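Local structure of mitotic checkpoint control protein kinase BUB1 (Drosophila melanogaster, 6JKK) at residues G141-V146 against H257-G262; M154-V159 against T289-I294; G251-M256 against R263-V268. The protein probably acts as an ATP-dependent protein kinase of the mitotic checkpoint at kinetochores, this chain being its kinase domain. All blocks are in the same frame, centred on the assembly; numbering follows the deposited sequence.

Interaction 1. Residues G141-V146 against H257-G262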
ATOM      1  N   GLY A 141      -3.120   5.261 -11.455  1.00 16.46           N
ATOM      2  CA  GLY A 141      -3.997   5.228 -12.610  1.00 19.90           C
ATOM      3  C   GLY A 141      -5.141   6.220 -12.496  1.00 18.10           C
ATOM      4  O   GLY A 141      -5.504   6.879 -13.471  1.00 19.56           O
ATOM      5  N   VAL A 142      -5.706   6.321 -11.295  1.00 13.41           N
ATOM      6  CA  VAL A 142      -6.771   7.280 -11.008  1.00 12.73           C
ATOM      7  C   VAL A 142      -6.263   8.714 -11.113  1.00 16.27           C
ATOM      8  O   VAL A 142      -6.882   9.562 -11.759  1.00 17.86           O
ATOM      9  CB  VAL A 142      -7.351   7.044  -9.595  1.00 21.69           C
ATOM     10  CG1 VAL A 142      -8.284   8.182  -9.197  1.00 16.29           C
ATOM     11  CG2 VAL A 142      -8.082   5.714  -9.540  1.00 21.48           C
ATOM     12  N   CYS A 143      -5.131   8.983 -10.469  1.00 13.94           N
ATOM     13  CA  CYS A 143      -4.521  10.316 -10.491  1.00 16.49           C
ATOM     14  C   CYS A 143      -4.252  10.797 -11.917  1.00 19.09           C
ATOM     15  O   CYS A 143      -4.481  11.966 -12.272  1.00 19.07           O
ATOM     16  CB  CYS A 143      -3.201  10.251  -9.726  1.00 22.42           C
ATOM     17  SG  CYS A 143      -2.635  11.785  -8.998  1.00 32.43           S
ATOM     18  N   ASN A 144      -3.760   9.889 -12.744  1.00 18.30           N
ATOM     19  CA  ASN A 144      -3.410  10.236 -14.107  1.00 17.28           C
ATOM     20  C   ASN A 144      -4.650  10.385 -14.971  1.00 20.65           C
ATOM     21  O   ASN A 144      -4.709  11.254 -15.836  1.00 21.37           O
ATOM     22  CB  ASN A 144      -2.441   9.189 -14.684  1.00 22.97           C
ATOM     23  CG  ASN A 144      -1.043   9.317 -14.100  1.00 25.05           C
ATOM     24  OD1 ASN A 144      -0.588  10.421 -13.801  1.00 34.69           O
ATOM     25  ND2 ASN A 144      -0.363   8.194 -13.925  1.00 30.71           N
ATOM     26  N   LYS A 145      -5.654   9.549 -14.727  1.00 18.19           N
ATOM     27  CA  LYS A 145      -6.893   9.662 -15.485  1.00 20.59           C
ATOM     28  C   LYS A 145      -7.582  10.994 -15.189  1.00 21.40           C
ATOM     29  O   LYS A 145      -8.081  11.658 -16.103  1.00 20.06           O
ATOM     30  CB  LYS A 145      -7.831   8.488 -15.189  1.00 22.90           C
ATOM     31  CG  LYS A 145      -9.195   8.608 -15.854  1.00 26.34           C
ATOM     32  CD  LYS A 145     -10.005   7.331 -15.681  1.00 35.49           C
ATOM     33  CE  LYS A 145     -11.336   7.409 -16.420  1.00 43.95           C
ATOM     34  NZ  LYS A 145     -12.143   6.159 -16.260  1.00 47.36           N
ATOM     35  N   VAL A 146      -7.584  11.390 -13.919  1.00 15.71           N
ATOM     36  CA  VAL A 146      -8.194  12.667 -13.508  1.00 16.06           C
ATOM     37  C   VAL A 146      -7.490  13.856 -14.174  1.00 18.98           C
ATOM     38  O   VAL A 146      -8.135  14.801 -14.649  1.00 19.03           O
ATOM     39  CB  VAL A 146      -8.161  12.824 -11.975  1.00 19.76           C
ATOM     40  CG1 VAL A 146      -8.406  14.282 -11.567  1.00 24.39           C
ATOM     41  CG2 VAL A 146      -9.188  11.907 -11.326  1.00 20.74           C
ATOM     42  N   HIS A 257       1.906  13.638  -1.816  1.00 15.34           N
ATOM     43  CA  HIS A 257       2.596  14.584  -2.696  1.00 17.39           C
ATOM     44  C   HIS A 257       2.236  14.382  -4.170  1.00 18.71           C
ATOM     45  O   HIS A 257       2.035  15.353  -4.909  1.00 19.88           O
ATOM     46  CB  HIS A 257       4.114  14.465  -2.498  1.00 19.07           C
ATOM     47  CG  HIS A 257       4.907  15.535  -3.181  1.00 19.20           C
ATOM     48  ND1 HIS A 257       5.179  15.514  -4.532  1.00 19.14           N
ATOM     49  CD2 HIS A 257       5.504  16.651  -2.695  1.00 22.18           C
ATOM     50  CE1 HIS A 257       5.897  16.577  -4.852  1.00 24.18           C
ATOM     51  NE2 HIS A 257       6.108  17.283  -3.755  1.00 25.47           N
ATOM     52  N   VAL A 258       2.172  13.125  -4.601  1.00 15.98           N
ATOM     53  CA  VAL A 258       1.824  12.819  -5.992  1.00 20.63           C
ATOM     54  C   VAL A 258       0.386  13.239  -6.292  1.00 17.12           C
ATOM     55  O   VAL A 258       0.095  13.772  -7.367  1.00 17.89           O
ATOM     56  CB  VAL A 258       2.021  11.317  -6.312  1.00 27.49           C
ATOM     57  CG1 VAL A 258       1.589  11.008  -7.734  1.00 32.88           C
ATOM     58  CG2 VAL A 258       3.470  10.936  -6.138  1.00 29.67           C
ATOM     59  N   LEU A 259      -0.509  13.007  -5.330  1.00 14.25           N
ATOM     60  CA  LEU A 259      -1.917  13.343  -5.495  1.00 18.16           C
ATOM     61  C   LEU A 259      -2.104  14.854  -5.581  1.00 17.03           C
ATOM     62  O   LEU A 259      -2.816  15.354  -6.454  1.00 17.46           O
ATOM     63  CB  LEU A 259      -2.740  12.778  -4.328  1.00 15.04           C
ATOM     64  CG  LEU A 259      -2.734  11.257  -4.146  1.00 16.38           C
ATOM     65  CD1 LEU A 259      -3.616  10.845  -2.976  1.00 17.20           C
ATOM     66  CD2 LEU A 259      -3.199  10.582  -5.409  1.00 14.38           C
ATOM     67  N   LEU A 260      -1.463  15.577  -4.667  1.00 17.54           N
ATOM     68  CA  LEU A 260      -1.586  17.035  -4.601  1.00 21.63           C
ATOM     69  C   LEU A 260      -0.971  17.755  -5.802  1.00 23.09           C
ATOM     70  O   LEU A 260      -1.536  18.732  -6.314  1.00 23.39           O
ATOM     71  CB  LEU A 260      -0.926  17.562  -3.321  1.00 24.48           C
ATOM     72  CG  LEU A 260      -1.709  17.629  -2.013  1.00 33.64           C
ATOM     73  CD1 LEU A 260      -0.830  18.142  -0.887  1.00 32.46           C
ATOM     74  CD2 LEU A 260      -2.934  18.517  -2.169  1.00 33.48           C
ATOM     75  N   PHE A 261       0.193  17.282  -6.240  1.00 23.12           N
ATOM     76  CA  PHE A 261       1.018  18.058  -7.154  1.00 23.32           C
ATOM     77  C   PHE A 261       1.206  17.431  -8.536  1.00 26.13           C
ATOM     78  O   PHE A 261       1.674  18.095  -9.463  1.00 28.69           O
ATOM     79  CB  PHE A 261       2.377  18.370  -6.502  1.00 21.30           C
ATOM     80  CG  PHE A 261       2.267  19.147  -5.212  1.00 24.53           C
ATOM     81  CD1 PHE A 261       1.632  20.386  -5.186  1.00 31.98           C
ATOM     82  CD2 PHE A 261       2.806  18.644  -4.036  1.00 25.30           C
ATOM     83  CE1 PHE A 261       1.526  21.106  -4.002  1.00 38.41           C
ATOM     84  CE2 PHE A 261       2.708  19.353  -2.848  1.00 29.29           C
ATOM     85  CZ  PHE A 261       2.065  20.586  -2.829  1.00 34.76           C
ATOM     86  N   GLY A 262       0.844  16.161  -8.682  1.00 28.47           N
ATOM     87  CA  GLY A 262       1.018  15.482  -9.958  1.00 33.00           C
ATOM     88  C   GLY A 262       2.467  15.130 -10.238  1.00 35.11           C
ATOM     89  O   GLY A 262       2.808  14.666 -11.332  1.00 38.06           O
TER

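Interaction 2. Residues M154-V159 against T289-I294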
ATOM      1  N   MET A 154      -5.484  16.687  -9.187  1.00 17.65           N
ATOM      2  CA  MET A 154      -6.587  16.215  -8.349  1.00 17.11           C
ATOM      3  C   MET A 154      -6.963  17.313  -7.365  1.00 21.56           C
ATOM      4  O   MET A 154      -6.079  17.975  -6.802  1.00 23.09           O
ATOM      5  CB  MET A 154      -6.198  14.943  -7.599  1.00 16.57           C
ATOM      6  CG  MET A 154      -7.349  14.335  -6.800  1.00 21.15           C
ATOM      7  SD  MET A 154      -6.958  12.712  -6.118  1.00 27.33           S
ATOM      8  CE  MET A 154      -6.215  11.937  -7.557  1.00 19.04           C
ATOM      9  N   ASP A 155      -8.265  17.517  -7.175  1.00 19.50           N
ATOM     10  CA  ASP A 155      -8.761  18.575  -6.300  1.00 20.95           C
ATOM     11  C   ASP A 155      -8.238  18.402  -4.880  1.00 20.74           C
ATOM     12  O   ASP A 155      -8.223  17.289  -4.348  1.00 18.58           O
ATOM     13  CB  ASP A 155     -10.285  18.587  -6.292  1.00 21.98           C
ATOM     14  CG  ASP A 155     -10.852  19.672  -5.413  1.00 21.69           C
ATOM     15  OD1 ASP A 155     -11.149  20.763  -5.930  1.00 26.50           O
ATOM     16  OD2 ASP A 155     -11.010  19.429  -4.201  1.00 26.14           O
ATOM     17  N   GLU A 156      -7.809  19.509  -4.279  1.00 19.87           N
ATOM     18  CA  GLU A 156      -7.182  19.489  -2.961  1.00 21.09           C
ATOM     19  C   GLU A 156      -8.035  18.769  -1.921  1.00 20.77           C
ATOM     20  O   GLU A 156      -7.521  18.002  -1.108  1.00 19.27           O
ATOM     21  CB  GLU A 156      -6.901  20.922  -2.491  1.00 19.35           C
ATOM     22  CG  GLU A 156      -6.061  20.983  -1.220  1.00 19.06           C
ATOM     23  CD  GLU A 156      -6.131  22.319  -0.527  1.00 20.96           C
ATOM     24  OE1 GLU A 156      -6.823  23.226  -1.039  1.00 22.44           O
ATOM     25  OE2 GLU A 156      -5.495  22.464   0.539  1.00 24.55           O
ATOM     26  N   TYR A 157      -9.341  19.010  -1.949  1.00 19.69           N
ATOM     27  CA  TYR A 157     -10.226  18.425  -0.944  1.00 19.26           C
ATOM     28  C   TYR A 157     -10.465  16.935  -1.182  1.00 21.36           C
ATOM     29  O   TYR A 157     -10.582  16.160  -0.227  1.00 15.19           O
ATOM     30  CB  TYR A 157     -11.523  19.233  -0.833  1.00 18.32           C
ATOM     31  CG  TYR A 157     -11.290  20.543  -0.118  1.00 17.95           C
ATOM     32  CD1 TYR A 157     -10.781  21.649  -0.794  1.00 19.87           C
ATOM     33  CD2 TYR A 157     -11.538  20.664   1.241  1.00 18.71           C
ATOM     34  CE1 TYR A 157     -10.551  22.843  -0.137  1.00 18.01           C
ATOM     35  CE2 TYR A 157     -11.310  21.853   1.904  1.00 21.01           C
ATOM     36  CZ  TYR A 157     -10.814  22.933   1.213  1.00 23.76           C
ATOM     37  OH  TYR A 157     -10.588  24.112   1.890  1.00 21.91           O
ATOM     38  N   VAL A 158     -10.500  16.525  -2.447  1.00 16.28           N
ATOM     39  CA  VAL A 158     -10.510  15.090  -2.752  1.00 15.13           C
ATOM     40  C   VAL A 158      -9.236  14.440  -2.205  1.00 13.68           C
ATOM     41  O   VAL A 158      -9.282  13.343  -1.636  1.00 16.82           O
ATOM     42  CB  VAL A 158     -10.670  14.817  -4.265  1.00 16.37           C
ATOM     43  CG1 VAL A 158     -10.492  13.340  -4.563  1.00 19.39           C
ATOM     44  CG2 VAL A 158     -12.038  15.265  -4.735  1.00 17.42           C
ATOM     45  N   VAL A 159      -8.103  15.126  -2.344  1.00 14.70           N
ATOM     46  CA  VAL A 159      -6.848  14.592  -1.807  1.00 16.50           C
ATOM     47  C   VAL A 159      -6.903  14.499  -0.274  1.00 14.67           C
ATOM     48  O   VAL A 159      -6.429  13.519   0.309  1.00 14.19           O
ATOM     49  CB  VAL A 159      -5.608  15.393  -2.275  1.00 15.80           C
ATOM     50  CG1 VAL A 159      -4.328  14.806  -1.681  1.00 12.81           C
ATOM     51  CG2 VAL A 159      -5.516  15.403  -3.811  1.00 17.77           C
ATOM     52  N   THR A 289      -0.921  25.708   6.080  1.00 28.17           N
ATOM     53  CA  THR A 289      -0.532  25.358   7.442  1.00 31.18           C
ATOM     54  C   THR A 289      -0.855  23.895   7.743  1.00 26.99           C
ATOM     55  O   THR A 289      -0.054  23.188   8.358  1.00 25.28           O
ATOM     56  CB  THR A 289      -1.210  26.288   8.473  1.00 30.58           C
ATOM     57  OG1 THR A 289      -0.854  27.646   8.189  1.00 32.84           O
ATOM     58  CG2 THR A 289      -0.762  25.945   9.886  1.00 33.20           C
ATOM     59  N   MET A 290      -2.017  23.432   7.290  1.00 25.68           N
ATOM     60  CA  MET A 290      -2.418  22.052   7.534  1.00 21.40           C
ATOM     61  C   MET A 290      -1.505  21.059   6.823  1.00 19.81           C
ATOM     62  O   MET A 290      -0.996  20.116   7.445  1.00 21.99           O
ATOM     63  CB  MET A 290      -3.866  21.812   7.107  1.00 26.86           C
ATOM     64  CG  MET A 290      -4.293  20.360   7.264  1.00 23.20           C
ATOM     65  SD  MET A 290      -5.800  19.972   6.356  1.00 23.65           S
ATOM     66  CE  MET A 290      -5.165  19.920   4.678  1.00 27.35           C
ATOM     67  N   TRP A 291      -1.307  21.258   5.521  1.00 19.45           N
ATOM     68  CA  TRP A 291      -0.460  20.356   4.745  1.00 20.06           C
ATOM     69  C   TRP A 291       0.971  20.384   5.265  1.00 19.83           C
ATOM     70  O   TRP A 291       1.619  19.340   5.369  1.00 20.66           O
ATOM     71  CB  TRP A 291      -0.481  20.711   3.253  1.00 18.28           C
ATOM     72  CG  TRP A 291      -1.750  20.305   2.554  1.00 19.15           C
ATOM     73  CD1 TRP A 291      -2.672  21.135   1.978  1.00 20.87           C
ATOM     74  CD2 TRP A 291      -2.242  18.971   2.376  1.00 16.34           C
ATOM     75  NE1 TRP A 291      -3.708  20.396   1.451  1.00 18.80           N
ATOM     76  CE2 TRP A 291      -3.465  19.064   1.679  1.00 19.94           C
ATOM     77  CE3 TRP A 291      -1.769  17.705   2.734  1.00 19.20           C
ATOM     78  CZ2 TRP A 291      -4.217  17.940   1.335  1.00 15.62           C
ATOM     79  CZ3 TRP A 291      -2.516  16.588   2.390  1.00 16.20           C
ATOM     80  CH2 TRP A 291      -3.727  16.714   1.698  1.00 17.83           C
ATOM     81  N   GLU A 292       1.462  21.575   5.593  1.00 20.73           N
ATOM     82  CA  GLU A 292       2.809  21.689   6.147  1.00 27.32           C
ATOM     83  C   GLU A 292       2.932  20.952   7.489  1.00 28.11           C
ATOM     84  O   GLU A 292       3.941  20.288   7.737  1.00 26.25           O
ATOM     85  CB  GLU A 292       3.256  23.152   6.234  1.00 23.83           C
ATOM     86  CG  GLU A 292       3.524  23.772   4.857  1.00 28.88           C
ATOM     87  CD  GLU A 292       4.018  25.205   4.918  1.00 42.71           C
ATOM     88  OE1 GLU A 292       3.896  25.836   5.989  1.00 45.35           O
ATOM     89  OE2 GLU A 292       4.521  25.701   3.886  1.00 46.85           O
ATOM     90  N   ASN A 293       1.901  21.047   8.332  1.00 25.46           N
ATOM     91  CA  ASN A 293       1.833  20.253   9.562  1.00 25.47           C
ATOM     92  C   ASN A 293       1.946  18.760   9.270  1.00 26.48           C
ATOM     93  O   ASN A 293       2.762  18.054   9.865  1.00 22.69           O
ATOM     94  CB  ASN A 293       0.518  20.509  10.318  1.00 29.61           C
ATOM     95  CG  ASN A 293       0.557  21.758  11.190  1.00 35.57           C
ATOM     96  OD1 ASN A 293       1.607  22.375  11.383  1.00 35.74           O
ATOM     97  ND2 ASN A 293      -0.599  22.124  11.739  1.00 33.04           N
ATOM     98  N   ILE A 294       1.100  18.282   8.362  1.00 24.29           N
ATOM     99  CA  ILE A 294       1.062  16.869   8.011  1.00 21.17           C
ATOM    100  C   ILE A 294       2.406  16.372   7.475  1.00 21.08           C
ATOM    101  O   ILE A 294       2.925  15.358   7.943  1.00 22.97           O
ATOM    102  CB  ILE A 294      -0.057  16.579   6.985  1.00 18.82           C
ATOM    103  CG1 ILE A 294      -1.428  16.896   7.589  1.00 22.74           C
ATOM    104  CG2 ILE A 294      -0.001  15.119   6.524  1.00 18.02           C
ATOM    105  CD1 ILE A 294      -2.551  16.959   6.559  1.00 24.83           C
TER

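Interaction 3. Residues G251-M256 against R263-V268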
ATOM      1  N   GLY A 251       6.591   6.989   3.043  1.00 14.20           N
ATOM      2  CA  GLY A 251       5.867   6.557   1.855  1.00 15.53           C
ATOM      3  C   GLY A 251       4.514   7.229   1.724  1.00 21.00           C
ATOM      4  O   GLY A 251       4.099   7.624   0.619  1.00 14.10           O
ATOM      5  N   LEU A 252       3.834   7.364   2.862  1.00 15.13           N
ATOM      6  CA  LEU A 252       2.542   8.041   2.938  1.00 18.72           C
ATOM      7  C   LEU A 252       2.615   9.462   2.390  1.00 17.36           C
ATOM      8  O   LEU A 252       1.780   9.867   1.578  1.00 18.72           O
ATOM      9  CB  LEU A 252       2.059   8.094   4.389  1.00 23.40           C
ATOM     10  CG  LEU A 252       0.780   7.355   4.772  1.00 28.89           C
ATOM     11  CD1 LEU A 252       0.362   7.725   6.189  1.00 22.48           C
ATOM     12  CD2 LEU A 252      -0.343   7.647   3.788  1.00 21.93           C
ATOM     13  N   VAL A 253       3.602  10.226   2.851  1.00 18.58           N
ATOM     14  CA  VAL A 253       3.794  11.591   2.363  1.00 16.44           C
ATOM     15  C   VAL A 253       4.037  11.600   0.862  1.00 21.31           C
ATOM     16  O   VAL A 253       3.482  12.435   0.140  1.00 18.32           O
ATOM     17  CB  VAL A 253       4.956  12.304   3.083  1.00 21.43           C
ATOM     18  CG1 VAL A 253       5.202  13.677   2.482  1.00 24.27           C
ATOM     19  CG2 VAL A 253       4.646  12.447   4.549  1.00 24.09           C
ATOM     20  N   SER A 254       4.862  10.667   0.393  1.00 19.16           N
ATOM     21  CA  SER A 254       5.191  10.607  -1.024  1.00 15.62           C
ATOM     22  C   SER A 254       3.914  10.430  -1.847  1.00 16.36           C
ATOM     23  O   SER A 254       3.777  11.019  -2.920  1.00 15.82           O
ATOM     24  CB  SER A 254       6.190   9.480  -1.310  1.00 20.36           C
ATOM     25  OG  SER A 254       5.518   8.258  -1.567  1.00 34.02           O
ATOM     26  N   VAL A 255       2.968   9.643  -1.333  1.00 15.03           N
ATOM     27  CA  VAL A 255       1.697   9.438  -2.032  1.00 17.79           C
ATOM     28  C   VAL A 255       0.835  10.705  -2.003  1.00 16.57           C
ATOM     29  O   VAL A 255       0.248  11.091  -3.018  1.00 17.02           O
ATOM     30  CB  VAL A 255       0.893   8.263  -1.443  1.00 17.18           C
ATOM     31  CG1 VAL A 255      -0.423   8.103  -2.192  1.00 16.04           C
ATOM     32  CG2 VAL A 255       1.690   6.975  -1.534  1.00 12.78           C
ATOM     33  N   MET A 256       0.751  11.342  -0.840  1.00 16.21           N
ATOM     34  CA  MET A 256       0.005  12.594  -0.724  1.00 13.28           C
ATOM     35  C   MET A 256       0.582  13.627  -1.685  1.00 16.34           C
ATOM     36  O   MET A 256      -0.160  14.386  -2.305  1.00 15.97           O
ATOM     37  CB  MET A 256       0.055  13.137   0.708  1.00 13.88           C
ATOM     38  CG  MET A 256      -0.541  12.221   1.766  1.00 19.56           C
ATOM     39  SD  MET A 256      -0.377  13.024   3.372  1.00 19.55           S
ATOM     40  CE  MET A 256      -1.055  11.744   4.443  1.00 19.26           C
ATOM     41  N   ARG A 263       3.325  15.349  -9.246  1.00 30.36           N
ATOM     42  CA  ARG A 263       4.751  15.091  -9.397  1.00 37.58           C
ATOM     43  C   ARG A 263       5.261  14.261  -8.234  1.00 33.67           C
ATOM     44  O   ARG A 263       4.680  14.282  -7.153  1.00 28.44           O
ATOM     45  CB  ARG A 263       5.535  16.402  -9.452  1.00 44.13           C
ATOM     46  CG  ARG A 263       5.354  17.211 -10.720  1.00 51.43           C
ATOM     47  CD  ARG A 263       6.227  18.452 -10.668  1.00 57.79           C
ATOM     48  NE  ARG A 263       5.806  19.349  -9.596  1.00 58.71           N
ATOM     49  CZ  ARG A 263       5.098  20.459  -9.784  1.00 66.51           C
ATOM     50  NH1 ARG A 263       4.741  20.825 -11.010  1.00 72.10           N
ATOM     51  NH2 ARG A 263       4.754  21.210  -8.747  1.00 64.70           N
ATOM     52  N   TYR A 264       6.357  13.540  -8.446  1.00 28.90           N
ATOM     53  CA  TYR A 264       6.936  12.745  -7.369  1.00 29.02           C
ATOM     54  C   TYR A 264       7.675  13.620  -6.358  1.00 26.44           C
ATOM     55  O   TYR A 264       8.160  14.700  -6.693  1.00 24.36           O
ATOM     56  CB  TYR A 264       7.815  11.625  -7.937  1.00 34.85           C
ATOM     57  CG  TYR A 264       6.993  10.629  -8.724  1.00 50.27           C
ATOM     58  CD1 TYR A 264       6.075   9.806  -8.082  1.00 55.10           C
ATOM     59  CD2 TYR A 264       7.110  10.529 -10.107  1.00 54.60           C
ATOM     60  CE1 TYR A 264       5.305   8.907  -8.785  1.00 53.59           C
ATOM     61  CE2 TYR A 264       6.343   9.628 -10.821  1.00 56.28           C
ATOM     62  CZ  TYR A 264       5.441   8.822 -10.152  1.00 56.56           C
ATOM     63  OH  TYR A 264       4.668   7.922 -10.850  1.00 55.11           O
ATOM     64  N   MET A 265       7.731  13.159  -5.115  1.00 28.35           N
ATOM     65  CA  MET A 265       8.313  13.940  -4.033  1.00 26.47           C
ATOM     66  C   MET A 265       9.837  13.911  -4.027  1.00 30.59           C
ATOM     67  O   MET A 265      10.454  12.844  -4.064  1.00 26.03           O
ATOM     68  CB  MET A 265       7.788  13.430  -2.690  1.00 21.57           C
ATOM     69  CG  MET A 265       8.311  14.196  -1.482  1.00 24.69           C
ATOM     70  SD  MET A 265       7.653  13.546   0.065  1.00 28.97           S
ATOM     71  CE  MET A 265       8.551  11.998   0.217  1.00 19.12           C
ATOM     72  N   GLU A 266      10.435  15.094  -3.987  1.00 25.92           N
ATOM     73  CA  GLU A 266      11.842  15.224  -3.662  1.00 29.00           C
ATOM     74  C   GLU A 266      11.928  15.926  -2.324  1.00 35.64           C
ATOM     75  O   GLU A 266      11.357  17.002  -2.126  1.00 40.87           O
ATOM     76  CB  GLU A 266      12.579  16.049  -4.706  1.00 31.49           C
ATOM     77  CG  GLU A 266      12.336  15.621  -6.129  1.00 35.99           C
ATOM     78  CD  GLU A 266      13.030  16.545  -7.095  1.00 44.29           C
ATOM     79  OE1 GLU A 266      12.330  17.298  -7.807  1.00 51.02           O
ATOM     80  OE2 GLU A 266      14.279  16.534  -7.119  1.00 40.54           O
ATOM     81  N   VAL A 267      12.664  15.311  -1.413  1.00 28.33           N
ATOM     82  CA  VAL A 267      12.781  15.801  -0.057  1.00 29.22           C
ATOM     83  C   VAL A 267      14.123  16.526   0.152  1.00 34.90           C
ATOM     84  O   VAL A 267      15.166  16.060  -0.312  1.00 33.52           O
ATOM     85  CB  VAL A 267      12.588  14.621   0.909  1.00 28.25           C
ATOM     86  CG1 VAL A 267      13.390  14.800   2.128  1.00 39.43           C
ATOM     87  CG2 VAL A 267      11.120  14.463   1.257  1.00 28.45           C
ATOM     88  N   VAL A 268      14.087  17.690   0.803  1.00 31.91           N
ATOM     89  CA  VAL A 268      15.302  18.435   1.149  1.00 36.26           C
ATOM     90  C   VAL A 268      15.166  19.012   2.553  1.00 35.44           C
ATOM     91  O   VAL A 268      14.060  19.090   3.090  1.00 34.19           O
ATOM     92  CB  VAL A 268      15.564  19.614   0.182  1.00 41.03           C
ATOM     93  CG1 VAL A 268      15.614  19.145  -1.260  1.00 45.87           C
ATOM     94  CG2 VAL A 268      14.502  20.689   0.349  1.00 35.20           C
TER
HETATM   95  O   HOH W   1       6.420  10.925  -4.539  1.00 30.15           O

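Interaction 1. Residues G141-V146 against H257-G262
C143 reaches from helix 139-150 straight at the backbone of helix 246-261, and its sulfur settles between two neighbouring residues there. C143 SG lies 3.8 Å from L259 CD2 on one hand and 3.7 Å from V258 O on the other, with a looser approach to V258 CG1. The torsion chi1 of -154° swings SG away from the backbone N of C143 and sends it across the gap. L259 leaves its helix obliquely, but one methyl of its fork, CD2, turns toward the sulfur. Cysteine suits the place: it is short enough for the two helices to come within 6.4 Å, measured from C143 CA to L259 CA, and its polarisable sulfur tolerates both a methyl and a carbonyl oxygen. That oxygen is already used by the helix, since V258 O accepts from G262 N at 2.8 Å. In the kinase fold these correspond to helices D and F of the C-terminal lobe, and helix 156-175 packs against the same L259 through V159 and M166. The helix carrying V258 and L259 ends at F261. G262 follows with a positive phi of 74°, a conformation glycine adopts with little strain. Facing away from helix 139-150, F261 places CD2 3.5 Å above the ring plane of H257, over its centre.

Interaction 2. Residues M154-V159 against T289-I294
W291 pushes the edge of its indole against the first turn of helix 156-175, with NE1 at E156 and CH2 at V159. W291 NE1 donates to E156 OE2 at 2.9 Å, and the N-H...O angle of 144° makes this a somewhat bent bond. The oxygen sits almost in the indole plane and offers its anti lone pair, the one turned away from OE1. Ring and carboxylate are themselves twisted by 35°, while the two side chains run past one another in opposite directions. An extended glutamate suits this: with CG anti to its backbone N (chi1 -171°), it shares with the long indole the 10.3 Å between E156 CA and W291 CA. OE2 also accepts from the backbone N of Q287, just ahead of helix 288-299, so two N-H groups grip one oxygen and would tend to stabilise the ionised carboxylate. In the C-terminal lobe of the kinase fold the partners correspond to the start of helix E and to helix H, with L260 of helix 246-261 packing on the same indole. The side chains of V159, one turn on from E156, and W291 cross at about a right angle, bringing V159 CG1 to 3.9 Å from W291 CH2; the compact branched valine suits a place where the tip of the indole comes close to helix 156-175. M290 covers one indole face, its CE 3.5 Å above the ring plane of W291 and offset toward the rim. Aspartate, short and acidic, makes the N-cap: D155 OD2 takes Y157 N at 2.8 Å from above its carboxylate plane and V158 N more weakly, while D155 OD1 pairs with Y327 OH from helix 325-339.

Interaction 3. Residues G251-M256 against R263-V268
M265 points its side chain at helix 246-261 and touches S254, then V253, then S254 again. M265 CB already grazes the helix, 4.2 Å from S254 CA. The chain then runs straight, with chi1 and chi2 both close to 180°, and carries SD alongside V253. There M265 SD lies 3.4 Å from V253 CG1, a tight approach, and about 4.0 Å from S254 CA. At SD the chain bends, chi3 being 73°, and this turns M265 CE back to the serine, to stand 3.8 Å from S254 CB. Methionine suits such a path, because its unbranched, flexible chain can follow the helix surface and end in a soft thioether. V253, branched at CB, offers one methyl to the sulfur while its side chain also packs on F295 and L298 of helix 288-299. Against the methionine, S254 presents CA and CB. Its hydroxyl is turned back into its own helix, where S254 OG donates to G251 O at 2.7 Å; that oxygen also receives V255 N, so the polar group is satisfied locally and the small CB stays available to the methionine. The backbones are joined through water 1, which accepts from M265 N at 2.7 Å and donates to S254 O at 3.1 Å. The same water lies in the plane of the Y264 ring, at its edge. M265 also touches Y250 and P278. In the C-terminal lobe of the kinase fold, the loop after the helix corresponding to F thus packs back along that helix, with M265 as the side chain that meets V253 and S254, and leads into the two-stranded antiparallel sheet of 267-269 and 276-278.

In the fold
Helix 246-261 ties the three contacts together. Interactions 1 and 3 both use it, their centres about 12 Å apart, and H257 ND1 joins them by a probable hydrogen bond of 2.9 Å to R263 O, which links the end of the helix to the chain just after it. Interaction 2 lies about 13 Å from each of the others, centre to centre. It meets interaction 1 where L260 CD1 comes 3.7 Å from W291 CD2, and interaction 3 where I294 CG2 comes 3.8 Å from M256 SD. All three belong to the helical core of the C-terminal lobe, away from K85, the predicted ATP-binding lysine.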